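Local coordinates for protein probable mRNA-capping enzyme (Acanthamoeba polyphaga mimivirus, PDB 3BGY) that removes the terminal (gamma) phosphate from the 5'-triphosphate end of mRNA in its triphosphatase domain, the part described here, the first step of capping by a multifunctional viral enzyme, at residues A[73-78]-A[83-88]; A[116-119]-A[123-126]. All blocks are in the same frame, centred on the assembly; numbering follows the deposited sequence.

Interactions 1 and 2 lie in neighbouring parts of one sheet, their centres 9 Å apart. In interaction 1 strand 83-88 pairs with strand 66-77, and nine of its twelve touching residues are buried. Interaction 2 lies nearer the surface: a loop after helix 106-115 covers the start of strand 122-136, and of its six touching residues one, I124, is buried. The two meet where 83-88 and 122-136 run side by side, S87 N lying 2.7 Å from E123 O in a probable hydrogen bond. Chemistry follows place: the strand pair combines regular backbone bonds, a mixed face with D73, S75, R85 and S87 as its polar members, and a mainly apolar face, whereas the loop contact is almost wholly one isoleucine against backbone and proline.

Interaction 1 of 2, residues A[73-78]-A[83-88]; sequences DISLIF and VYRVSL
The D73 carboxylate leans across to S87, whose OG donates to OD1 at 2.6 Å, arriving on the syn side but 31° out of the carboxylate plane. On the same face, R85 lays its aliphatic stem over S75, with CG 3.5 Å from S75 OG; a bend at chi3 (67°) then turns the guanidinium away from the extended stem. D73 OD2 and R85 NH1 form only a long salt bridge of 4.0 Å, with the oxygen well out of the guanidinium plane, so charge rather than a directed N-H links them. Farther along, V83 CG1 packs against S75 CB and CG2 against I77 CG1. This is an antiparallel hairpin of the closed barrel, with reciprocal backbone bonds pairing I74 with V86 and L76 with Y84. The charged residues are consistent with the inward lining of a tunnel triphosphatase, since R85 and D73 also have weak long ion pairs with E149 and K175. The face with I74, L76, Y84 and V86 is mainly apolar. There I74 CD1 reaches across to L88 CD1 at 3.8 Å and also rests against V86 O, while F78 sets its ring edge in plane against Y84 CB, 3.8 Å away. Helix 106-115 covers this face, I113 touching both I74 and V86.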
ATOM      1  N   ASP A  73       6.020  -3.578   7.791  1.00 12.07           N
ATOM      2  CA  ASP A  73       5.269  -2.345   8.056  1.00 13.53           C
ATOM      3  C   ASP A  73       4.797  -2.342   9.497  1.00 18.34           C
ATOM      4  O   ASP A  73       4.179  -3.304   9.947  1.00 17.48           O
ATOM      5  CB  ASP A  73       3.989  -2.254   7.211  1.00 15.73           C
ATOM      6  CG  ASP A  73       4.214  -1.660   5.852  1.00 21.50           C
ATOM      7  OD1 ASP A  73       5.313  -1.152   5.585  1.00 22.19           O
ATOM      8  OD2 ASP A  73       3.257  -1.660   5.052  1.00 24.60           O
ATOM      9  N   ILE A  74       5.043  -1.240  10.204  1.00 13.02           N
ATOM     10  CA  ILE A  74       4.594  -1.112  11.590  1.00 11.36           C
ATOM     11  C   ILE A  74       3.692   0.097  11.557  1.00 11.94           C
ATOM     12  O   ILE A  74       4.126   1.214  11.268  1.00 14.16           O
ATOM     13  CB  ILE A  74       5.758  -0.888  12.595  1.00 12.30           C
ATOM     14  CG1 ILE A  74       6.762  -2.034  12.524  1.00 15.91           C
ATOM     15  CG2 ILE A  74       5.223  -0.880  14.033  1.00 15.73           C
ATOM     16  CD1 ILE A  74       7.987  -1.704  11.723  1.00 21.73           C
ATOM     17  N   SER A  75       2.407  -0.139  11.789  1.00 12.05           N
ATOM     18  CA  SER A  75       1.456   0.956  11.755  1.00 10.63           C
ATOM     19  C   SER A  75       0.971   1.326  13.144  1.00 15.92           C
ATOM     20  O   SER A  75       0.510   0.456  13.889  1.00 15.02           O
ATOM     21  CB  SER A  75       0.232   0.563  10.931  1.00 15.15           C
ATOM     22  OG  SER A  75       0.576   0.281   9.588  1.00 15.58           O
ATOM     23  N   LEU A  76       1.075   2.613  13.474  1.00 11.86           N
ATOM     24  CA  LEU A  76       0.541   3.125  14.746  1.00 12.56           C
ATOM     25  C   LEU A  76      -0.796   3.723  14.394  1.00 13.28           C
ATOM     26  O   LEU A  76      -0.873   4.650  13.587  1.00 14.71           O
ATOM     27  CB  LEU A  76       1.431   4.199  15.357  1.00 12.28           C
ATOM     28  CG  LEU A  76       2.886   3.856  15.566  1.00 16.55           C
ATOM     29  CD1 LEU A  76       3.515   5.083  16.234  1.00 12.59           C
ATOM     30  CD2 LEU A  76       3.074   2.606  16.446  1.00 20.46           C
ATOM     31  N   ILE A  77      -1.854   3.168  14.988  1.00 12.88           N
ATOM     32  CA  ILE A  77      -3.228   3.584  14.703  1.00 16.04           C
ATOM     33  C   ILE A  77      -3.774   4.405  15.857  1.00 15.86           C
ATOM     34  O   ILE A  77      -3.956   3.915  16.956  1.00 15.11           O
ATOM     35  CB  ILE A  77      -4.114   2.354  14.409  1.00 15.47           C
ATOM     36  CG1 ILE A  77      -3.459   1.515  13.306  1.00 16.25           C
ATOM     37  CG2 ILE A  77      -5.538   2.796  13.936  1.00 19.60           C
ATOM     38  CD1 ILE A  77      -3.889   0.064  13.320  1.00 25.88           C
ATOM     39  N   PHE A  78      -4.105   5.649  15.545  1.00 15.17           N
ATOM     40  CA  PHE A  78      -4.556   6.611  16.540  1.00 16.56           C
ATOM     41  C   PHE A  78      -6.062   6.608  16.771  1.00 18.18           C
ATOM     42  O   PHE A  78      -6.800   6.100  15.936  1.00 17.70           O
ATOM     43  CB  PHE A  78      -4.042   7.994  16.125  1.00 16.96           C
ATOM     44  CG  PHE A  78      -2.580   8.148  16.284  1.00 17.89           C
ATOM     45  CD1 PHE A  78      -1.718   7.774  15.253  1.00 15.68           C
ATOM     46  CD2 PHE A  78      -2.035   8.625  17.498  1.00 19.43           C
ATOM     47  CE1 PHE A  78      -0.301   7.861  15.416  1.00 19.31           C
ATOM     48  CE2 PHE A  78      -0.631   8.720  17.675  1.00 19.56           C
ATOM     49  CZ  PHE A  78       0.240   8.328  16.626  1.00 17.95           C
ATOM     50  N   VAL A  83      -3.143   7.145  10.724  1.00 12.36           N
ATOM     51  CA  VAL A  83      -2.066   6.196  10.922  1.00 11.39           C
ATOM     52  C   VAL A  83      -0.690   6.774  10.678  1.00 11.91           C
ATOM     53  O   VAL A  83      -0.504   7.506   9.740  1.00 13.01           O
ATOM     54  CB  VAL A  83      -2.272   4.979   9.916  1.00 15.39           C
ATOM     55  CG1 VAL A  83      -1.105   3.986   9.952  1.00 15.76           C
ATOM     56  CG2 VAL A  83      -3.574   4.238  10.243  1.00 15.95           C
ATOM     57  N   TYR A  84       0.269   6.364  11.507  1.00 13.25           N
ATOM     58  CA  TYR A  84       1.683   6.763  11.344  1.00 11.58           C
ATOM     59  C   TYR A  84       2.339   5.418  11.053  1.00 13.57           C
ATOM     60  O   TYR A  84       2.342   4.521  11.909  1.00 15.22           O
ATOM     61  CB  TYR A  84       2.252   7.369  12.651  1.00 10.12           C
ATOM     62  CG  TYR A  84       3.663   7.943  12.481  1.00 12.64           C
ATOM     63  CD1 TYR A  84       3.858   9.263  12.047  1.00 17.25           C
ATOM     64  CD2 TYR A  84       4.787   7.164  12.796  1.00 15.19           C
ATOM     65  CE1 TYR A  84       5.183   9.805  11.950  1.00 18.57           C
ATOM     66  CE2 TYR A  84       6.100   7.686  12.702  1.00 15.90           C
ATOM     67  CZ  TYR A  84       6.276   8.997  12.283  1.00 16.61           C
ATOM     68  OH  TYR A  84       7.548   9.510  12.210  1.00 19.57           O
ATOM     69  N   ARG A  85       2.810   5.240   9.823  1.00 11.06           N
ATOM     70  CA  ARG A  85       3.393   3.956   9.416  1.00 10.29           C
ATOM     71  C   ARG A  85       4.864   3.999   9.021  1.00 13.58           C
ATOM     72  O   ARG A  85       5.266   4.832   8.225  1.00 14.62           O
ATOM     73  CB  ARG A  85       2.588   3.376   8.242  1.00 12.28           C
ATOM     74  CG  ARG A  85       3.036   1.980   7.741  1.00 15.18           C
ATOM     75  CD  ARG A  85       2.296   1.596   6.478  1.00 21.83           C
ATOM     76  NE  ARG A  85       2.675   2.449   5.355  1.00 24.94           N
ATOM     77  CZ  ARG A  85       2.125   2.382   4.140  1.00 39.47           C
ATOM     78  NH1 ARG A  85       1.168   1.499   3.877  1.00 42.99           N
ATOM     79  NH2 ARG A  85       2.530   3.201   3.183  1.00 39.20           N
ATOM     80  N   VAL A  86       5.642   3.087   9.592  1.00 13.84           N
ATOM     81  CA  VAL A  86       7.049   2.963   9.260  1.00 13.72           C
ATOM     82  C   VAL A  86       7.259   1.646   8.496  1.00 14.43           C
ATOM     83  O   VAL A  86       6.782   0.589   8.936  1.00 14.25           O
ATOM     84  CB  VAL A  86       7.927   2.978  10.529  1.00 16.95           C
ATOM     85  CG1 VAL A  86       9.349   2.570  10.212  1.00 17.46           C
ATOM     86  CG2 VAL A  86       7.908   4.363  11.142  1.00 17.63           C
ATOM     87  N   SER A  87       7.950   1.702   7.357  1.00 12.98           N
ATOM     88  CA  SER A  87       8.266   0.493   6.598  1.00 14.51           C
ATOM     89  C   SER A  87       9.774   0.258   6.713  1.00 14.28           C
ATOM     90  O   SER A  87      10.549   1.131   6.335  1.00 16.98           O
ATOM     91  CB  SER A  87       7.902   0.664   5.120  1.00 14.67           C
ATOM     92  OG  SER A  87       6.541   1.051   4.987  1.00 19.03           O
ATOM     93  N   LEU A  88      10.157  -0.904   7.222  1.00 12.65           N
ATOM     94  CA  LEU A  88      11.576  -1.272   7.388  1.00 13.90           C
ATOM     95  C   LEU A  88      11.973  -2.198   6.253  1.00 17.09           C
ATOM     96  O   LEU A  88      11.459  -3.316   6.163  1.00 14.23           O
ATOM     97  CB  LEU A  88      11.778  -1.960   8.733  1.00 13.20           C
ATOM     98  CG  LEU A  88      11.445  -1.146   9.981  1.00 15.15           C
ATOM     99  CD1 LEU A  88      11.705  -1.990  11.231  1.00 15.86           C
ATOM    100  CD2 LEU A  88      12.300   0.131  10.026  1.00 19.00           C
TER

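Interaction 2 of 2, residues A[116-119]-A[123-126]; sequences LDPS and EIVY. With ACT (acetate ion), chain D.
I124 drives its CD1 methyl end-on into the bend formed by L116, D117 and P118. With CG1 beside the backbone N (chi1 -55°) and the chain then extended (chi2 -177°), the methyl is carried to the far end of the side chain, where it lies 3.4 Å from L116 O. P118 crosses the isoleucine at about a right angle: its ring presents CD at 3.9 Å and CB at 4.0 Å to the same CD1, so one methyl meets two corners of the pyrrolidine. L116 also directs its CB toward the strand, but the approach to I124 CD1 is looser, 4.5 Å. The backbones themselves stay apart here, since S119 O and E123 N are separated by 4.3 Å, too far for a hydrogen bond. L116 O is not left to the methyl alone, because K161 NZ donates to it.

At the far end of 123-126 the Y126 hydroxyl donates to acetate OXT, with OH and OXT 2.6 Å apart. That oxygen lies in the plane of the ring, at its edge, and the acetate methyl carbon CH3 is 3.5 Å from Y126 CE1. The ion is probably from the crystallisation liquor; the side chain of F78 also approaches it.

On the strand, I124 packs beside Y84 and V86, whereas V125 touches R85. The contact is thus a helix-to-strand connection folded back over the outer, helix-covered side of the antiparallel barrel of a tunnel-type RNA triphosphatase.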
ATOM      1  N   LEU A 116      12.256   7.171  14.983  1.00 19.67           N
ATOM      2  CA  LEU A 116      12.994   6.862  13.771  1.00 19.54           C
ATOM      3  C   LEU A 116      13.030   7.981  12.764  1.00 19.29           C
ATOM      4  O   LEU A 116      12.046   8.682  12.540  1.00 19.77           O
ATOM      5  CB  LEU A 116      12.456   5.583  13.091  1.00 19.92           C
ATOM      6  CG  LEU A 116      12.678   4.228  13.780  1.00 21.92           C
ATOM      7  CD1 LEU A 116      12.018   3.110  12.970  1.00 22.15           C
ATOM      8  CD2 LEU A 116      14.180   3.952  13.916  1.00 20.41           C
ATOM      9  N   ASP A 117      14.220   8.170  12.205  1.00 22.85           N
ATOM     10  CA  ASP A 117      14.460   9.154  11.169  1.00 19.27           C
ATOM     11  C   ASP A 117      14.329   8.405   9.837  1.00 19.38           C
ATOM     12  O   ASP A 117      14.747   7.248   9.737  1.00 19.90           O
ATOM     13  CB  ASP A 117      15.880   9.730  11.286  1.00 26.61           C
ATOM     14  CG  ASP A 117      16.021  10.726  12.415  1.00 38.16           C
ATOM     15  OD1 ASP A 117      15.067  11.496  12.668  1.00 34.13           O
ATOM     16  OD2 ASP A 117      17.105  10.752  13.032  1.00 41.38           O
ATOM     17  N   PRO A 118      13.715   9.038   8.821  1.00 19.25           N
ATOM     18  CA  PRO A 118      13.546   8.409   7.509  1.00 17.96           C
ATOM     19  C   PRO A 118      14.871   8.335   6.748  1.00 26.44           C
ATOM     20  O   PRO A 118      15.772   9.154   6.975  1.00 22.81           O
ATOM     21  CB  PRO A 118      12.559   9.330   6.816  1.00 21.90           C
ATOM     22  CG  PRO A 118      12.838  10.668   7.463  1.00 23.08           C
ATOM     23  CD  PRO A 118      13.013  10.334   8.882  1.00 20.39           C
ATOM     24  N   SER A 119      15.004   7.297   5.928  1.00 22.15           N
ATOM     25  CA  SER A 119      16.193   7.069   5.109  1.00 21.19           C
ATOM     26  C   SER A 119      15.696   6.206   3.954  1.00 28.67           C
ATOM     27  O   SER A 119      14.495   5.885   3.881  1.00 20.06           O
ATOM     28  CB  SER A 119      17.253   6.312   5.914  1.00 23.54           C
ATOM     29  OG  SER A 119      16.790   5.016   6.257  1.00 27.34           O
ATOM     30  N   GLU A 123      11.003   3.930   5.354  1.00 14.43           N
ATOM     31  CA  GLU A 123      10.011   4.837   4.773  1.00 17.11           C
ATOM     32  C   GLU A 123       8.962   5.133   5.822  1.00 17.13           C
ATOM     33  O   GLU A 123       8.512   4.230   6.534  1.00 16.18           O
ATOM     34  CB  GLU A 123       9.378   4.229   3.520  1.00 19.41           C
ATOM     35  CG  GLU A 123      10.336   4.209   2.326  1.00 23.07           C
ATOM     36  CD  GLU A 123       9.731   3.615   1.058  1.00 29.23           C
ATOM     37  OE1 GLU A 123       8.544   3.214   1.066  1.00 26.54           O
ATOM     38  OE2 GLU A 123      10.473   3.522   0.060  1.00 30.61           O
ATOM     39  N   ILE A 124       8.619   6.411   5.948  1.00 13.65           N
ATOM     40  CA  ILE A 124       7.667   6.859   6.963  1.00 12.52           C
ATOM     41  C   ILE A 124       6.579   7.695   6.325  1.00 14.98           C
ATOM     42  O   ILE A 124       6.858   8.585   5.515  1.00 15.78           O
ATOM     43  CB  ILE A 124       8.392   7.727   8.039  1.00 17.81           C
ATOM     44  CG1 ILE A 124       9.564   6.951   8.641  1.00 15.98           C
ATOM     45  CG2 ILE A 124       7.423   8.136   9.119  1.00 17.91           C
ATOM     46  CD1 ILE A 124      10.315   7.677   9.751  1.00 20.94           C
ATOM     47  N   VAL A 125       5.327   7.372   6.664  1.00 12.61           N
ATOM     48  CA  VAL A 125       4.190   8.091   6.133  1.00 15.22           C
ATOM     49  C   VAL A 125       3.124   8.324   7.188  1.00 17.24           C
ATOM     50  O   VAL A 125       2.964   7.540   8.128  1.00 17.63           O
ATOM     51  CB  VAL A 125       3.472   7.336   4.917  1.00 20.73           C
ATOM     52  CG1 VAL A 125       4.377   7.239   3.683  1.00 24.77           C
ATOM     53  CG2 VAL A 125       2.952   5.950   5.333  1.00 20.76           C
ATOM     54  N   TYR A 126       2.415   9.428   7.028  1.00 14.30           N
ATOM     55  CA  TYR A 126       1.280   9.735   7.881  1.00 12.82           C
ATOM     56  C   TYR A 126       0.090   9.603   6.926  1.00 14.68           C
ATOM     57  O   TYR A 126      -0.001  10.299   5.914  1.00 13.88           O
ATOM     58  CB  TYR A 126       1.390  11.134   8.491  1.00 13.33           C
ATOM     59  CG  TYR A 126       0.138  11.534   9.238  1.00 16.62           C
ATOM     60  CD1 TYR A 126      -0.129  11.037  10.534  1.00 17.83           C
ATOM     61  CD2 TYR A 126      -0.811  12.383   8.629  1.00 19.94           C
ATOM     62  CE1 TYR A 126      -1.333  11.372  11.202  1.00 16.83           C
ATOM     63  CE2 TYR A 126      -1.998  12.728   9.283  1.00 15.12           C
ATOM     64  CZ  TYR A 126      -2.248  12.222  10.568  1.00 17.07           C
ATOM     65  OH  TYR A 126      -3.418  12.570  11.189  1.00 18.30           O
TER
HETATM   66  C   ACT D2004      -3.178  11.921  14.742  1.00 39.05           C
HETATM   67  O   ACT D2004      -3.539  12.424  15.953  1.00 38.98           O
HETATM   68  OXT ACT D2004      -3.833  12.118  13.747  1.00 25.40           O
HETATM   69  CH3 ACT D2004      -1.940  11.132  14.622  1.00 42.28           C